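Local atomic coordinates of nucleoporin NUP170 (Chaetomium thermophilum, PDB entry 5HAX), a protein that is a nuclear pore complex component that probably serves as a structural scaffold subunit, built from a beta-propeller domain followed by a mainly helical region. Residues E199-Q204 with I216-P221; I266-T271 with Q340-Q345; I441-T446 with F474-N479. All coordinates share one frame; numbering follows the deposited sequence.

Contact 1 (E199-Q204 with I216-P221); sequences EIFYQQ and INHSHP
E199 and I216 form an antiparallel hydrogen-bonded pair, in which E199 N donates to I216 O at 3.0 Å and I216 N to E199 O at 3.1 Å. Both bonds run nearly along the C=O axis. The pair belongs to the beta hairpin of strands 198-202 and 213-217, the last two strands of a four-stranded propeller blade. E199 sends CG anti to its backbone N (chi1 178°) and stays extended, which carries the carboxylate across to H218. There NE2 of H218 donates to the anti lone pair of OE1 of E199, 2.7 Å away, with OE1 close to the imidazole plane. The other oxygen, OE2, is salt-bridged to R186, so an acid suits a site with two nitrogen donors; its charge would probably favour a protonated histidine. F201 lies over the aliphatic part of this glutamate, CG of E199 sitting 4.0 Å above one ring face near the rim. I216 has CG1 in the crowded position between N and carbonyl carbon (chi1 76°), and its long branch thereby meets the phenyl edge. At the strand's end N217 OD1 accepts from S219 N in an Asx turn. The tightest apolar touch is I216 CD1 against F201 CE2, at 3.3 Å.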
loop_
_atom_site.group_PDB
_atom_site.type_symbol
_atom_site.label_atom_id
_atom_site.label_comp_id
_atom_site.label_asym_id
_atom_site.label_seq_id
_atom_site.Cartn_x
_atom_site.Cartn_y
_atom_site.Cartn_z
ATOM N N GLU A 199 20.326 -15.226 12.688
ATOM C CA GLU A 199 18.918 -15.584 12.774
ATOM C C GLU A 199 18.642 -16.154 14.154
ATOM O O GLU A 199 19.460 -16.901 14.699
ATOM C CB GLU A 199 18.519 -16.604 11.694
ATOM C CG GLU A 199 17.055 -17.039 11.773
ATOM C CD GLU A 199 16.606 -17.849 10.572
ATOM O OE1 GLU A 199 17.460 -18.207 9.736
ATOM O OE2 GLU A 199 15.390 -18.123 10.462
ATOM N N ILE A 200 17.496 -15.786 14.720
ATOM C CA ILE A 200 17.046 -16.313 16.003
ATOM C C ILE A 200 15.990 -17.376 15.731
ATOM O O ILE A 200 14.994 -17.115 15.046
ATOM C CB ILE A 200 16.491 -15.202 16.910
ATOM C CG1 ILE A 200 17.624 -14.254 17.316
ATOM C CG2 ILE A 200 15.815 -15.812 18.148
ATOM C CD1 ILE A 200 17.241 -13.229 18.359
ATOM N N PHE A 201 16.217 -18.572 16.262
ATOM C CA PHE A 201 15.247 -19.655 16.235
ATOM C C PHE A 201 14.579 -19.769 17.598
ATOM O O PHE A 201 15.191 -19.489 18.631
ATOM C CB PHE A 201 15.914 -20.986 15.883
ATOM C CG PHE A 201 16.658 -20.970 14.582
ATOM C CD1 PHE A 201 15.998 -21.203 13.388
ATOM C CD2 PHE A 201 18.020 -20.732 14.553
ATOM C CE1 PHE A 201 16.682 -21.193 12.188
ATOM C CE2 PHE A 201 18.708 -20.722 13.361
ATOM C CZ PHE A 201 18.041 -20.953 12.174
ATOM N N TYR A 202 13.316 -20.184 17.598
ATOM C CA TYR A 202 12.650 -20.488 18.854
ATOM C C TYR A 202 11.530 -21.487 18.609
ATOM O O TYR A 202 10.948 -21.543 17.522
ATOM C CB TYR A 202 12.116 -19.222 19.542
ATOM C CG TYR A 202 11.032 -18.474 18.796
ATOM C CD1 TYR A 202 9.691 -18.770 18.999
ATOM C CD2 TYR A 202 11.350 -17.451 17.911
ATOM C CE1 TYR A 202 8.697 -18.081 18.330
ATOM C CE2 TYR A 202 10.362 -16.756 17.238
ATOM C CZ TYR A 202 9.037 -17.074 17.452
ATOM O OH TYR A 202 8.053 -16.386 16.783
ATOM N N GLN A 203 11.248 -22.284 19.638
ATOM C CA GLN A 203 10.256 -23.344 19.561
ATOM C C GLN A 203 9.556 -23.462 20.906
ATOM O O GLN A 203 10.052 -22.992 21.934
ATOM C CB GLN A 203 10.893 -24.681 19.172
ATOM C CG GLN A 203 11.953 -25.163 20.151
ATOM C CD GLN A 203 12.669 -26.407 19.669
ATOM O OE1 GLN A 203 12.245 -27.047 18.706
ATOM N NE2 GLN A 203 13.764 -26.756 20.335
ATOM N N GLN A 204 8.391 -24.114 20.886
ATOM C CA GLN A 204 7.576 -24.218 22.090
ATOM C C GLN A 204 8.167 -25.206 23.089
ATOM O O GLN A 204 8.194 -24.934 24.294
ATOM C CB GLN A 204 6.148 -24.625 21.720
ATOM C CG GLN A 204 6.044 -25.965 21.004
ATOM C CD GLN A 204 4.627 -26.281 20.566
ATOM O OE1 GLN A 204 3.933 -25.429 20.013
ATOM N NE2 GLN A 204 4.188 -27.509 20.819
ATOM N N ILE A 216 22.178 -18.319 15.402
ATOM C CA ILE A 216 23.252 -18.791 14.535
ATOM C C ILE A 216 23.673 -17.676 13.587
ATOM O O ILE A 216 22.873 -16.817 13.204
ATOM C CB ILE A 216 22.847 -20.057 13.737
ATOM C CG1 ILE A 216 21.919 -19.705 12.567
ATOM C CG2 ILE A 216 22.209 -21.084 14.668
ATOM C CD1 ILE A 216 21.545 -20.904 11.708
ATOM N N ASN A 217 24.948 -17.711 13.208
ATOM C CA ASN A 217 25.516 -16.794 12.229
ATOM C C ASN A 217 25.460 -17.453 10.856
ATOM O O ASN A 217 26.116 -18.475 10.628
ATOM C CB ASN A 217 26.955 -16.446 12.613
ATOM C CG ASN A 217 27.531 -15.306 11.790
ATOM O OD1 ASN A 217 27.173 -15.113 10.628
ATOM N ND2 ASN A 217 28.439 -14.549 12.395
ATOM N N HIS A 218 24.679 -16.870 9.943
ATOM C CA HIS A 218 24.529 -17.424 8.603
ATOM C C HIS A 218 25.686 -17.078 7.676
ATOM O O HIS A 218 25.765 -17.648 6.582
ATOM C CB HIS A 218 23.226 -16.933 7.967
ATOM C CG HIS A 218 22.009 -17.676 8.422
ATOM N ND1 HIS A 218 21.798 -19.007 8.131
ATOM C CD2 HIS A 218 20.929 -17.271 9.131
ATOM C CE1 HIS A 218 20.644 -19.391 8.647
ATOM N NE2 HIS A 218 20.098 -18.357 9.262
ATOM N N SER A 219 26.578 -16.170 8.075
ATOM C CA SER A 219 27.630 -15.691 7.188
ATOM C C SER A 219 28.895 -16.539 7.232
ATOM O O SER A 219 29.673 -16.506 6.272
ATOM C CB SER A 219 27.975 -14.239 7.529
ATOM O OG SER A 219 26.879 -13.388 7.243
ATOM N N HIS A 220 29.114 -17.291 8.308
ATOM C CA HIS A 220 30.248 -18.203 8.426
ATOM C C HIS A 220 31.569 -17.521 8.059
ATOM O O HIS A 220 32.303 -18.006 7.190
ATOM C CB HIS A 220 30.027 -19.441 7.570
ATOM C CG HIS A 220 28.719 -20.126 7.817
ATOM N ND1 HIS A 220 28.458 -20.844 8.964
ATOM C CD2 HIS A 220 27.599 -20.208 7.060
ATOM C CE1 HIS A 220 27.233 -21.336 8.904
ATOM N NE2 HIS A 220 26.690 -20.964 7.759
ATOM N N PRO A 221 31.905 -16.408 8.702
ATOM C CA PRO A 221 33.106 -15.661 8.320
ATOM C C PRO A 221 34.378 -16.317 8.839
ATOM O O PRO A 221 34.368 -17.099 9.791
ATOM C CB PRO A 221 32.886 -14.298 8.980
ATOM C CG PRO A 221 32.118 -14.634 10.217
ATOM C CD PRO A 221 31.209 -15.779 9.839
#

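Contact 2 (I266-T271 with Q340-Q345); sequences IEKDKT and QSMQLQ
This is side-chain packing between neighbouring blades of the beta-propeller: strand 263-268, at the edge of one four-stranded sheet, lies against strand 341-348 of the next. The short strand axes come within 7.1 Å at an angle of 31°, and side chains rather than paired backbones bridge the gap. I266, a branched residue suited to a buried strand, sets CG2 3.8 Å from CB of M342, the two side chains crossing at about a right angle. Its CD1 reaches the backbone where Q340 and S341 form a classic beta bulge opposite T324, coming to 3.4 Å from S341 O. K268 runs extended as far as CE, its CD 3.8 Å from CG of M342, so the aliphatic stem packs on the flexible thioether chain. A turn at chi4 (67°) then brings the ammonium to the backbone. D276 is its strongest polar partner, through a salt bridge, and S272 OG is hydrogen-bonded to K268 NZ as well; D276 OD1 also accepts from L344 N. An alanine at K268 would probably leave D276 and the M342 carbonyl without this shared donor and loosen the packing on M342. The hydrogen bond from NZ of K268 to O of M342, 2.9 Å, comes from above the carbonyl plane rather than along a lone pair.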
loop_
_atom_site.group_PDB
_atom_site.type_symbol
_atom_site.label_atom_id
_atom_site.label_comp_id
_atom_site.label_asym_id
_atom_site.label_seq_id
_atom_site.Cartn_x
_atom_site.Cartn_y
_atom_site.Cartn_z
ATOM N N ILE A 266 24.029 -13.013 -4.179
ATOM C CA ILE A 266 24.545 -11.888 -4.952
ATOM C C ILE A 266 25.281 -10.950 -4.008
ATOM O O ILE A 266 24.859 -10.740 -2.865
ATOM C CB ILE A 266 23.427 -11.121 -5.693
ATOM C CG1 ILE A 266 22.529 -12.084 -6.475
ATOM C CG2 ILE A 266 24.039 -10.079 -6.631
ATOM C CD1 ILE A 266 21.327 -11.415 -7.115
ATOM N N GLU A 267 26.387 -10.392 -4.494
ATOM C CA GLU A 267 27.122 -9.342 -3.794
ATOM C C GLU A 267 27.541 -8.323 -4.844
ATOM O O GLU A 267 28.340 -8.641 -5.730
ATOM C CB GLU A 267 28.333 -9.907 -3.051
ATOM C CG GLU A 267 29.099 -8.874 -2.242
ATOM C CD GLU A 267 30.140 -9.498 -1.323
ATOM O OE1 GLU A 267 29.761 -10.290 -0.433
ATOM O OE2 GLU A 267 31.340 -9.197 -1.490
ATOM N N LYS A 268 26.996 -7.111 -4.753
ATOM C CA LYS A 268 27.198 -6.070 -5.758
ATOM C C LYS A 268 27.684 -4.809 -5.058
ATOM O O LYS A 268 26.912 -4.160 -4.342
ATOM C CB LYS A 268 25.904 -5.802 -6.525
ATOM C CG LYS A 268 26.072 -4.925 -7.755
ATOM C CD LYS A 268 24.730 -4.638 -8.403
ATOM C CE LYS A 268 24.886 -3.827 -9.677
ATOM N NZ LYS A 268 25.583 -4.592 -10.748
ATOM N N ASP A 269 28.952 -4.454 -5.265
ATOM C CA ASP A 269 29.513 -3.274 -4.625
ATOM C C ASP A 269 29.224 -2.027 -5.457
ATOM O O ASP A 269 28.719 -2.093 -6.579
ATOM C CB ASP A 269 31.020 -3.440 -4.386
ATOM C CG ASP A 269 31.809 -3.718 -5.661
ATOM O OD1 ASP A 269 31.336 -3.387 -6.769
ATOM O OD2 ASP A 269 32.926 -4.265 -5.541
ATOM N N LYS A 270 29.544 -0.869 -4.874
ATOM C CA LYS A 270 29.269 0.400 -5.537
ATOM C C LYS A 270 29.983 0.497 -6.879
ATOM O O LYS A 270 29.466 1.125 -7.810
ATOM C CB LYS A 270 29.677 1.560 -4.627
ATOM C CG LYS A 270 29.548 2.925 -5.281
ATOM C CD LYS A 270 29.573 4.056 -4.262
ATOM C CE LYS A 270 30.787 3.984 -3.356
ATOM N NZ LYS A 270 30.941 5.232 -2.563
ATOM N N THR A 271 31.165 -0.114 -6.998
ATOM C CA THR A 271 31.878 -0.113 -8.272
ATOM C C THR A 271 31.056 -0.786 -9.363
ATOM O O THR A 271 31.007 -0.305 -10.501
ATOM C CB THR A 271 33.225 -0.816 -8.116
ATOM O OG1 THR A 271 33.990 -0.161 -7.098
ATOM C CG2 THR A 271 34.003 -0.801 -9.425
ATOM N N GLN A 340 20.963 -14.919 -9.290
ATOM C CA GLN A 340 22.414 -14.987 -9.209
ATOM C C GLN A 340 23.101 -13.756 -9.781
ATOM O O GLN A 340 24.333 -13.675 -9.730
ATOM C CB GLN A 340 22.931 -16.241 -9.931
ATOM C CG GLN A 340 22.452 -17.548 -9.312
ATOM C CD GLN A 340 22.923 -17.724 -7.878
ATOM O OE1 GLN A 340 23.947 -17.171 -7.475
ATOM N NE2 GLN A 340 22.170 -18.494 -7.098
ATOM N N SER A 341 22.345 -12.794 -10.304
ATOM C CA SER A 341 22.905 -11.585 -10.886
ATOM C C SER A 341 21.994 -10.415 -10.551
ATOM O O SER A 341 20.781 -10.579 -10.401
ATOM C CB SER A 341 23.062 -11.721 -12.407
ATOM O OG SER A 341 23.575 -10.533 -12.980
ATOM N N MET A 342 22.595 -9.233 -10.419
ATOM C CA MET A 342 21.870 -7.999 -10.152
ATOM C C MET A 342 22.504 -6.881 -10.963
ATOM O O MET A 342 23.731 -6.754 -11.003
ATOM C CB MET A 342 21.884 -7.642 -8.657
ATOM C CG MET A 342 21.311 -6.264 -8.338
ATOM S SD MET A 342 21.232 -5.922 -6.566
ATOM C CE MET A 342 19.887 -6.993 -6.070
ATOM N N GLN A 343 21.665 -6.068 -11.603
ATOM C CA GLN A 343 22.143 -5.047 -12.525
ATOM C C GLN A 343 21.325 -3.774 -12.380
ATOM O O GLN A 343 20.092 -3.821 -12.310
ATOM C CB GLN A 343 22.072 -5.547 -13.974
ATOM C CG GLN A 343 22.577 -4.551 -15.002
ATOM C CD GLN A 343 22.501 -5.092 -16.416
ATOM O OE1 GLN A 343 22.290 -6.286 -16.626
ATOM N NE2 GLN A 343 22.669 -4.212 -17.396
ATOM N N LEU A 344 22.018 -2.638 -12.346
ATOM C CA LEU A 344 21.349 -1.345 -12.386
ATOM C C LEU A 344 20.820 -1.093 -13.793
ATOM O O LEU A 344 21.597 -0.983 -14.747
ATOM C CB LEU A 344 22.303 -0.233 -11.959
ATOM C CG LEU A 344 21.793 1.196 -12.176
ATOM C CD1 LEU A 344 20.420 1.388 -11.547
ATOM C CD2 LEU A 344 22.781 2.207 -11.616
ATOM N N GLN A 345 19.498 -0.997 -13.919
ATOM C CA GLN A 345 18.818 -0.891 -15.205
ATOM C C GLN A 345 18.248 0.490 -15.483
ATOM O O GLN A 345 18.360 0.980 -16.609
ATOM C CB GLN A 345 17.676 -1.913 -15.278
ATOM C CG GLN A 345 18.120 -3.367 -15.304
ATOM C CD GLN A 345 18.610 -3.805 -16.670
ATOM O OE1 GLN A 345 18.899 -2.978 -17.535
ATOM N NE2 GLN A 345 18.697 -5.114 -16.875
#

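Contact 3 (I441-T446 with F474-N479); sequences IEIGLT and FAVLTN
The phenyl ring of F474 is met obliquely by L445, whose CD1 comes to 3.5 Å from CE1 of F474. Two further rings, F386 and F392, meet it with planes inclined by about 40° and 55°, an aromatic cluster reaching into the preceding sheet. The smaller flat groups are held by backbone: E442 OE1 accepts from L77 N, while the amide of N479 accepts from R439 N through OD1 and donates to G437 O through ND2. Between these groups run two antiparallel strands, 166° apart in direction: strand 440-445 at one edge of the propeller blade and its neighbour 473-478; the strand at the other edge, 50-57, comes from far earlier in the chain. Such a blade, mixing strands from the start and the end of the propeller, is the usual velcro closure of a beta-propeller. G444 and A475 form a hydrogen-bonded pair, with A475 N 2.9 Å from G444 O. At E442 and L477 the ladder is distorted by a classic beta bulge, I441 and E442 both facing L477. L477 O takes a short bond from I441 N at 2.8 Å and a weak one from E442 N at 3.4 Å. I443 and V476, beta-branched and at home in extended strands, lie side by side on the face shared with F474, their CG1 atoms 4.0 Å apart. The other sheet face carries A475 and L477, which pack on L77 of strand 73-78 in the next blade; the methyl of A475 is small enough to let CG2 of T446 settle 3.7 Å from its CB. At the bulge CG2 of I441 lies 4.2 Å from CD2 of L477, and CD1 of I441 stretches along the strand to the backbone N of N479, at 3.9 Å.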
loop_
_atom_site.group_PDB
_atom_site.type_symbol
_atom_site.label_atom_id
_atom_site.label_comp_id
_atom_site.label_asym_id
_atom_site.label_seq_id
_atom_site.Cartn_x
_atom_site.Cartn_y
_atom_site.Cartn_z
ATOM N N ILE A 441 12.885 10.670 11.820
ATOM C CA ILE A 441 13.534 9.449 12.283
ATOM C C ILE A 441 13.106 8.246 11.451
ATOM O O ILE A 441 13.941 7.450 11.021
ATOM C CB ILE A 441 13.245 9.214 13.783
ATOM C CG1 ILE A 441 13.916 10.310 14.619
ATOM C CG2 ILE A 441 13.736 7.834 14.225
ATOM C CD1 ILE A 441 13.480 10.334 16.064
ATOM N N GLU A 442 11.806 8.097 11.217
ATOM C CA GLU A 442 11.285 6.911 10.555
ATOM C C GLU A 442 9.936 7.244 9.938
ATOM O O GLU A 442 9.221 8.128 10.419
ATOM C CB GLU A 442 11.156 5.745 11.543
ATOM C CG GLU A 442 11.048 4.378 10.893
ATOM C CD GLU A 442 10.854 3.264 11.907
ATOM O OE1 GLU A 442 11.035 3.517 13.118
ATOM O OE2 GLU A 442 10.519 2.134 11.492
ATOM N N ILE A 443 9.601 6.531 8.865
ATOM C CA ILE A 443 8.321 6.675 8.181
ATOM C C ILE A 443 7.781 5.279 7.909
ATOM O O ILE A 443 8.483 4.443 7.329
ATOM C CB ILE A 443 8.455 7.476 6.870
ATOM C CG1 ILE A 443 8.976 8.886 7.168
ATOM C CG2 ILE A 443 7.109 7.547 6.145
ATOM C CD1 ILE A 443 9.240 9.735 5.933
ATOM N N GLY A 444 6.547 5.029 8.329
ATOM C CA GLY A 444 5.945 3.715 8.185
ATOM C C GLY A 444 4.506 3.805 7.726
ATOM O O GLY A 444 3.810 4.793 7.971
ATOM N N LEU A 445 4.068 2.749 7.048
ATOM C CA LEU A 445 2.708 2.664 6.533
ATOM C C LEU A 445 1.753 2.270 7.655
ATOM O O LEU A 445 2.024 1.328 8.406
ATOM C CB LEU A 445 2.650 1.647 5.392
ATOM C CG LEU A 445 1.305 1.398 4.708
ATOM C CD1 LEU A 445 0.867 2.605 3.895
ATOM C CD2 LEU A 445 1.386 0.159 3.829
ATOM N N THR A 446 0.637 2.996 7.770
ATOM C CA THR A 446 -0.364 2.728 8.799
ATOM C C THR A 446 -1.561 1.944 8.283
ATOM O O THR A 446 -2.273 1.334 9.087
ATOM C CB THR A 446 -0.876 4.039 9.410
ATOM O OG1 THR A 446 -1.677 4.739 8.451
ATOM C CG2 THR A 446 0.278 4.921 9.856
ATOM N N PHE A 474 0.517 7.457 6.134
ATOM C CA PHE A 474 1.897 7.205 6.530
ATOM C C PHE A 474 2.225 8.013 7.775
ATOM O O PHE A 474 1.963 9.219 7.823
ATOM C CB PHE A 474 2.857 7.560 5.393
ATOM C CG PHE A 474 2.435 7.011 4.065
ATOM C CD1 PHE A 474 2.906 5.785 3.623
ATOM C CD2 PHE A 474 1.545 7.711 3.267
ATOM C CE1 PHE A 474 2.508 5.275 2.403
ATOM C CE2 PHE A 474 1.143 7.204 2.049
ATOM C CZ PHE A 474 1.627 5.984 1.617
ATOM N N ALA A 475 2.788 7.342 8.775
ATOM C CA ALA A 475 3.192 7.983 10.018
ATOM C C ALA A 475 4.648 8.418 9.902
ATOM O O ALA A 475 5.535 7.578 9.716
ATOM C CB ALA A 475 3.004 7.031 11.198
ATOM N N VAL A 476 4.887 9.722 10.013
ATOM C CA VAL A 476 6.225 10.300 9.939
ATOM C C VAL A 476 6.648 10.601 11.373
ATOM O O VAL A 476 6.176 11.565 11.983
ATOM C CB VAL A 476 6.256 11.557 9.064
ATOM C CG1 VAL A 476 7.666 12.143 9.013
ATOM C CG2 VAL A 476 5.756 11.242 7.667
ATOM N N LEU A 477 7.544 9.778 11.914
ATOM C CA LEU A 477 8.043 9.978 13.268
ATOM C C LEU A 477 9.196 10.970 13.257
ATOM O O LEU A 477 10.175 10.784 12.528
ATOM C CB LEU A 477 8.498 8.650 13.870
ATOM C CG LEU A 477 9.193 8.712 15.236
ATOM C CD1 LEU A 477 8.226 9.165 16.320
ATOM C CD2 LEU A 477 9.806 7.364 15.585
ATOM N N THR A 478 9.075 12.021 14.059
ATOM C CA THR A 478 10.153 12.971 14.307
ATOM C C THR A 478 10.518 12.934 15.787
ATOM O O THR A 478 9.930 12.194 16.581
ATOM C CB THR A 478 9.758 14.391 13.891
ATOM O OG1 THR A 478 8.811 14.925 14.825
ATOM C CG2 THR A 478 9.159 14.405 12.491
ATOM N N ASN A 479 11.502 13.749 16.155
ATOM C CA ASN A 479 11.921 13.864 17.545
ATOM C C ASN A 479 10.938 14.660 18.392
ATOM O O ASN A 479 11.149 14.777 19.605
ATOM C CB ASN A 479 13.309 14.507 17.624
ATOM C CG ASN A 479 13.350 15.885 16.992
ATOM O OD1 ASN A 479 12.623 16.164 16.038
ATOM N ND2 ASN A 479 14.203 16.753 17.521
#

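How the contacts relate
From the N terminus the chain first lends strand 33-35 to the sheet of contact 2, then strand 50-57 to the blade that holds contact 3, long before either contact forms. Contact 1 then closes a short hairpin loop within one blade. Contact 2 spans a longer excursion of 68 residues, tying the outer strand of the following blade to the blade after it. Contact 3 closes last, over 27 residues that include helix 456-459, inside the blade that completes the ring. The three loops follow one another in series, neither nesting nor crossing. Their centres are 26 to 30 Å apart, and none touches another: contacts 1 and 2 come nearest, about 9 Å between closest atoms.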